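Local coordinates for protein HTH-type transcriptional regulator TreR (Bacillus subtilis, PDB 2OGG) that represses the trehalose operon trePA and binds trehalose-6-phosphate, the chain here being its effector-binding (UTRA) domain, which assembles as a dimer of dimers, at residues Leu29-Asn32 against Leu33-Ile37; Glu77-Glu80 against Gly81-Leu85. All coordinates share one frame; numbering follows the deposited sequence.

Interaction 1 (Leu29-Asn32 against Leu33-Ile37). With SO4 (sulfate ion), chain D.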
# COMPACT_ATOMS: atom_id res chain seq x y z
N LEU A 29 -20.56 2.25 11.89
CA LEU A 29 -20.14 3.58 11.47
C LEU A 29 -19.77 4.47 12.65
O LEU A 29 -19.47 5.64 12.47
CB LEU A 29 -21.29 4.23 10.70
CG LEU A 29 -21.03 5.31 9.69
CD1 LEU A 29 -19.92 4.91 8.74
CD2 LEU A 29 -22.30 5.56 8.94
N ARG A 30 -19.71 3.89 13.85
CA ARG A 30 -19.52 4.64 15.09
C ARG A 30 -20.35 5.92 15.12
O ARG A 30 -19.83 7.00 15.40
CB ARG A 30 -18.05 4.95 15.32
CG ARG A 30 -17.25 3.80 15.91
CD ARG A 30 -15.76 4.03 15.62
NE ARG A 30 -14.93 2.89 16.01
CZ ARG A 30 -13.71 2.65 15.53
NH1 ARG A 30 -13.16 3.47 14.64
NH2 ARG A 30 -13.04 1.58 15.93
N ALA A 31 -21.63 5.80 14.80
CA ALA A 31 -22.57 6.93 14.80
C ALA A 31 -23.49 6.89 16.03
O ALA A 31 -23.92 5.81 16.44
CB ALA A 31 -23.41 6.89 13.54
N ASN A 32 -23.94 8.07 16.47
CA ASN A 32 -24.95 8.20 17.54
C ASN A 32 -26.40 8.22 17.01
O ASN A 32 -26.67 8.44 15.81
CB ASN A 32 -24.76 9.51 18.32
CG ASN A 32 -23.35 9.72 18.80
OD1 ASN A 32 -22.69 8.80 19.30
ND2 ASN A 32 -22.92 10.98 18.81
N LEU A 33 -27.31 8.20 17.98
CA LEU A 33 -28.71 8.48 17.77
C LEU A 33 -29.04 9.72 16.93
O LEU A 33 -29.85 9.68 16.02
CB LEU A 33 -29.49 7.24 17.36
CG LEU A 33 -30.92 7.10 17.87
CD1 LEU A 33 -31.65 6.12 16.95
CD2 LEU A 33 -30.91 6.61 19.32
N ASP A 34 -28.34 10.81 17.21
CA ASP A 34 -28.69 12.09 16.63
C ASP A 34 -27.73 12.48 15.50
O ASP A 34 -27.28 13.62 15.43
CB ASP A 34 -28.70 13.16 17.72
CG ASP A 34 -27.64 12.93 18.78
OD1 ASP A 34 -26.68 13.74 18.84
OD2 ASP A 34 -27.71 11.91 19.50
N ASP A 35 -27.29 11.47 14.75
CA ASP A 35 -26.47 11.69 13.58
C ASP A 35 -27.33 11.31 12.39
O ASP A 35 -28.03 10.31 12.44
CB ASP A 35 -25.24 10.78 13.61
CG ASP A 35 -24.13 11.32 14.50
OD1 ASP A 35 -23.88 12.55 14.48
OD2 ASP A 35 -23.44 10.48 15.13
N ASP A 36 -27.36 12.16 11.38
CA ASP A 36 -28.13 11.85 10.18
C ASP A 36 -27.23 11.10 9.21
O ASP A 36 -26.15 11.58 8.84
CB ASP A 36 -28.69 13.14 9.56
CG ASP A 36 -30.00 13.58 10.22
OD1 ASP A 36 -30.62 12.75 10.91
OD2 ASP A 36 -30.44 14.73 9.96
N ILE A 37 -27.67 9.91 8.82
CA ILE A 37 -26.86 9.02 8.02
C ILE A 37 -27.57 8.76 6.70
O ILE A 37 -28.76 8.51 6.69
CB ILE A 37 -26.68 7.65 8.75
CG1 ILE A 37 -25.90 7.83 10.06
CG2 ILE A 37 -25.97 6.64 7.87
CD1 ILE A 37 -24.54 8.43 9.84
S SO4 D . -26.53 15.76 11.58
O1 SO4 D . -25.96 14.41 11.60
O2 SO4 D . -25.42 16.72 11.55
O3 SO4 D . -27.36 15.96 10.38
O4 SO4 D . -27.35 15.93 12.78

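Interaction 2 (Glu77-Glu80 against Gly81-Leu85)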
# COMPACT_ATOMS: atom_id res chain seq x y z
N GLU A 77 -16.83 8.54 -6.81
CA GLU A 77 -16.42 9.75 -7.51
C GLU A 77 -17.06 10.99 -6.90
O GLU A 77 -16.38 11.98 -6.62
CB GLU A 77 -16.70 9.64 -9.01
CG GLU A 77 -15.75 8.69 -9.71
CD GLU A 77 -16.09 8.50 -11.17
OE1 GLU A 77 -17.22 8.86 -11.54
OE2 GLU A 77 -15.21 8.05 -11.95
N TYR A 78 -18.31 10.86 -6.48
CA TYR A 78 -18.98 12.00 -5.90
C TYR A 78 -18.35 12.43 -4.60
O TYR A 78 -18.30 13.62 -4.28
CB TYR A 78 -20.44 11.72 -5.65
CG TYR A 78 -21.13 12.87 -5.01
CD1 TYR A 78 -21.41 14.03 -5.73
CD2 TYR A 78 -21.58 12.79 -3.70
CE1 TYR A 78 -22.13 15.09 -5.15
CE2 TYR A 78 -22.24 13.85 -3.09
CZ TYR A 78 -22.49 15.00 -3.80
OH TYR A 78 -23.15 16.02 -3.17
N ILE A 79 -18.14 11.44 -3.75
CA ILE A 79 -17.50 11.66 -2.46
C ILE A 79 -16.08 12.19 -2.54
O ILE A 79 -15.76 13.19 -1.93
CB ILE A 79 -17.57 10.40 -1.61
CG1 ILE A 79 -19.03 10.18 -1.23
CG2 ILE A 79 -16.71 10.53 -0.39
CD1 ILE A 79 -19.25 9.17 -0.17
N GLU A 80 -15.26 11.59 -3.40
CA GLU A 80 -13.93 12.12 -3.64
C GLU A 80 -13.99 13.55 -4.16
O GLU A 80 -13.17 14.40 -3.80
CB GLU A 80 -13.21 11.24 -4.64
CG GLU A 80 -12.82 9.87 -4.11
CD GLU A 80 -11.77 9.97 -3.02
OE1 GLU A 80 -10.69 10.53 -3.28
OE2 GLU A 80 -12.05 9.49 -1.89
N GLY A 81 -15.03 13.85 -4.94
CA GLY A 81 -15.13 15.18 -5.52
C GLY A 81 -15.37 16.24 -4.47
O GLY A 81 -14.85 17.36 -4.59
N GLU A 82 -16.12 15.88 -3.43
CA GLU A 82 -16.56 16.82 -2.39
C GLU A 82 -15.53 16.93 -1.30
O GLU A 82 -15.34 17.99 -0.75
CB GLU A 82 -17.89 16.40 -1.74
CG GLU A 82 -19.08 16.42 -2.69
CD GLU A 82 -19.28 17.77 -3.36
OE1 GLU A 82 -19.51 18.75 -2.63
OE2 GLU A 82 -19.22 17.85 -4.62
N LEU A 83 -14.95 15.80 -0.90
CA LEU A 83 -13.97 15.81 0.18
C LEU A 83 -12.85 14.80 0.13
O LEU A 83 -12.24 14.53 1.15
CB LEU A 83 -14.63 15.83 1.56
CG LEU A 83 -15.75 14.84 1.88
CD1 LEU A 83 -15.24 13.47 1.71
CD2 LEU A 83 -16.16 15.07 3.31
N GLY A 84 -12.35 14.56 -1.07
CA GLY A 84 -11.29 13.58 -1.27
C GLY A 84 -9.98 13.94 -0.59
O GLY A 84 -9.14 13.08 -0.36
N LEU A 85 -9.76 15.22 -0.32
CA LEU A 85 -8.48 15.67 0.23
C LEU A 85 -8.47 15.47 1.76
O LEU A 85 -7.42 15.46 2.39
CB LEU A 85 -8.34 17.15 -0.10
CG LEU A 85 -7.06 17.86 -0.51
CD1 LEU A 85 -6.24 17.09 -1.56
CD2 LEU A 85 -7.49 19.24 -1.05
O HOH W 1 -18.47 15.56 -6.42
O HOH W 2 -9.25 10.45 -1.04

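Interaction 1 (Leu29-Asn32 against Leu33-Ile37)
The carboxylate of D35 reaches back over the turn to the backbone N-H of N32: N32 N gives a hydrogen bond of 2.8 Å to D35 OD2. The bond is fairly straight, 162° at the hydrogen, and arrives on the anti side of the carboxylate, somewhat out of its plane. The first torsion of D35, chi1 -81°, sets CG beside its own backbone N, which brings the carboxylate within range of N32. A second bond returns the other way, from D35 N to N32 O at 3.3 Å, with the donor well above the carbonyl plane. It closes a type I beta turn from N32 to D35, so the two residues are joined by side chain and backbone at once. The N32 amide lies nearly parallel to the D35 carboxylate, the planes 17° apart, with N32 ND2 3.8 Å from D35 OD2. Just past the turn, D36 N donates to O1 of a sulfate, probably from the crystallisation liquor, at 2.7 Å. On the buried side, L29 and I37 meet tip to tip, L29 CD2 lying 3.8 Å from I37 CD1, and A31 CB sits beside the same I37 methyl. The turn thus connects helix 23-29 to strand 37-46, and its apolar side, L29, A31 and I37, packs on F59 of strand 49-59.

Interaction 2 (Glu77-Glu80 against Gly81-Leu85)
E82 lays its CG over one face of the Y78 ring, a CH-pi contact with CG 4.1 Å from the ring centroid and displaced toward the rim. The chain of E82 then bends at chi2 (-55°), turning the carboxylate back beside the ring, the two planes 19° apart. Water 1 donates to both E82 OE2 and Y78 O. One residue on, I79 and L83 run side by side, I79 CG2 3.9 Å from L83 CD1. These i to i+4 pairs belong to the last turns of helix 75-83 in the UTRA domain. The straightest of its backbone bonds here is L83 N to I79 O, 2.9 Å and 171° at the hydrogen, while the N-H of E82 is split between Y78 O and I79 O, both bonds weak. G84 N donates to E80 O at 2.9 Å, and water 2 links E80 OE1 to G84 O, donating to each at 2.7 Å. Further out, Y78 OH is held by the carbonyl of H65, and I79 packs on F130 and I87. Other subunits reach two of the acids: E77 OE2 accepts from L85 N of the second subunit, and E80 OE2 forms a salt bridge with R150 of the third subunit.

Interaction 1 precedes interaction 2 along the chain, and the two do not touch: their centres are 21 Å apart and their nearest atoms about 10 Å. Both pack against the antiparallel sheet and share strand 129-138 as a neighbour, L29 resting on Y132 and I79 on F130. No other protein chain of the assembly touches residues 29-37, whereas residues 77-85 meet the second and third subunits. A glycerol lies about 4 Å from the I37 side chain, and L29 O and I37 O each hydrogen-bond a glycerol; a sulfate is bound at D36 N. Another sulfate lies about 6 Å from the E77 side chain. Such molecules may mark a pocket, but the effector site stays undecided.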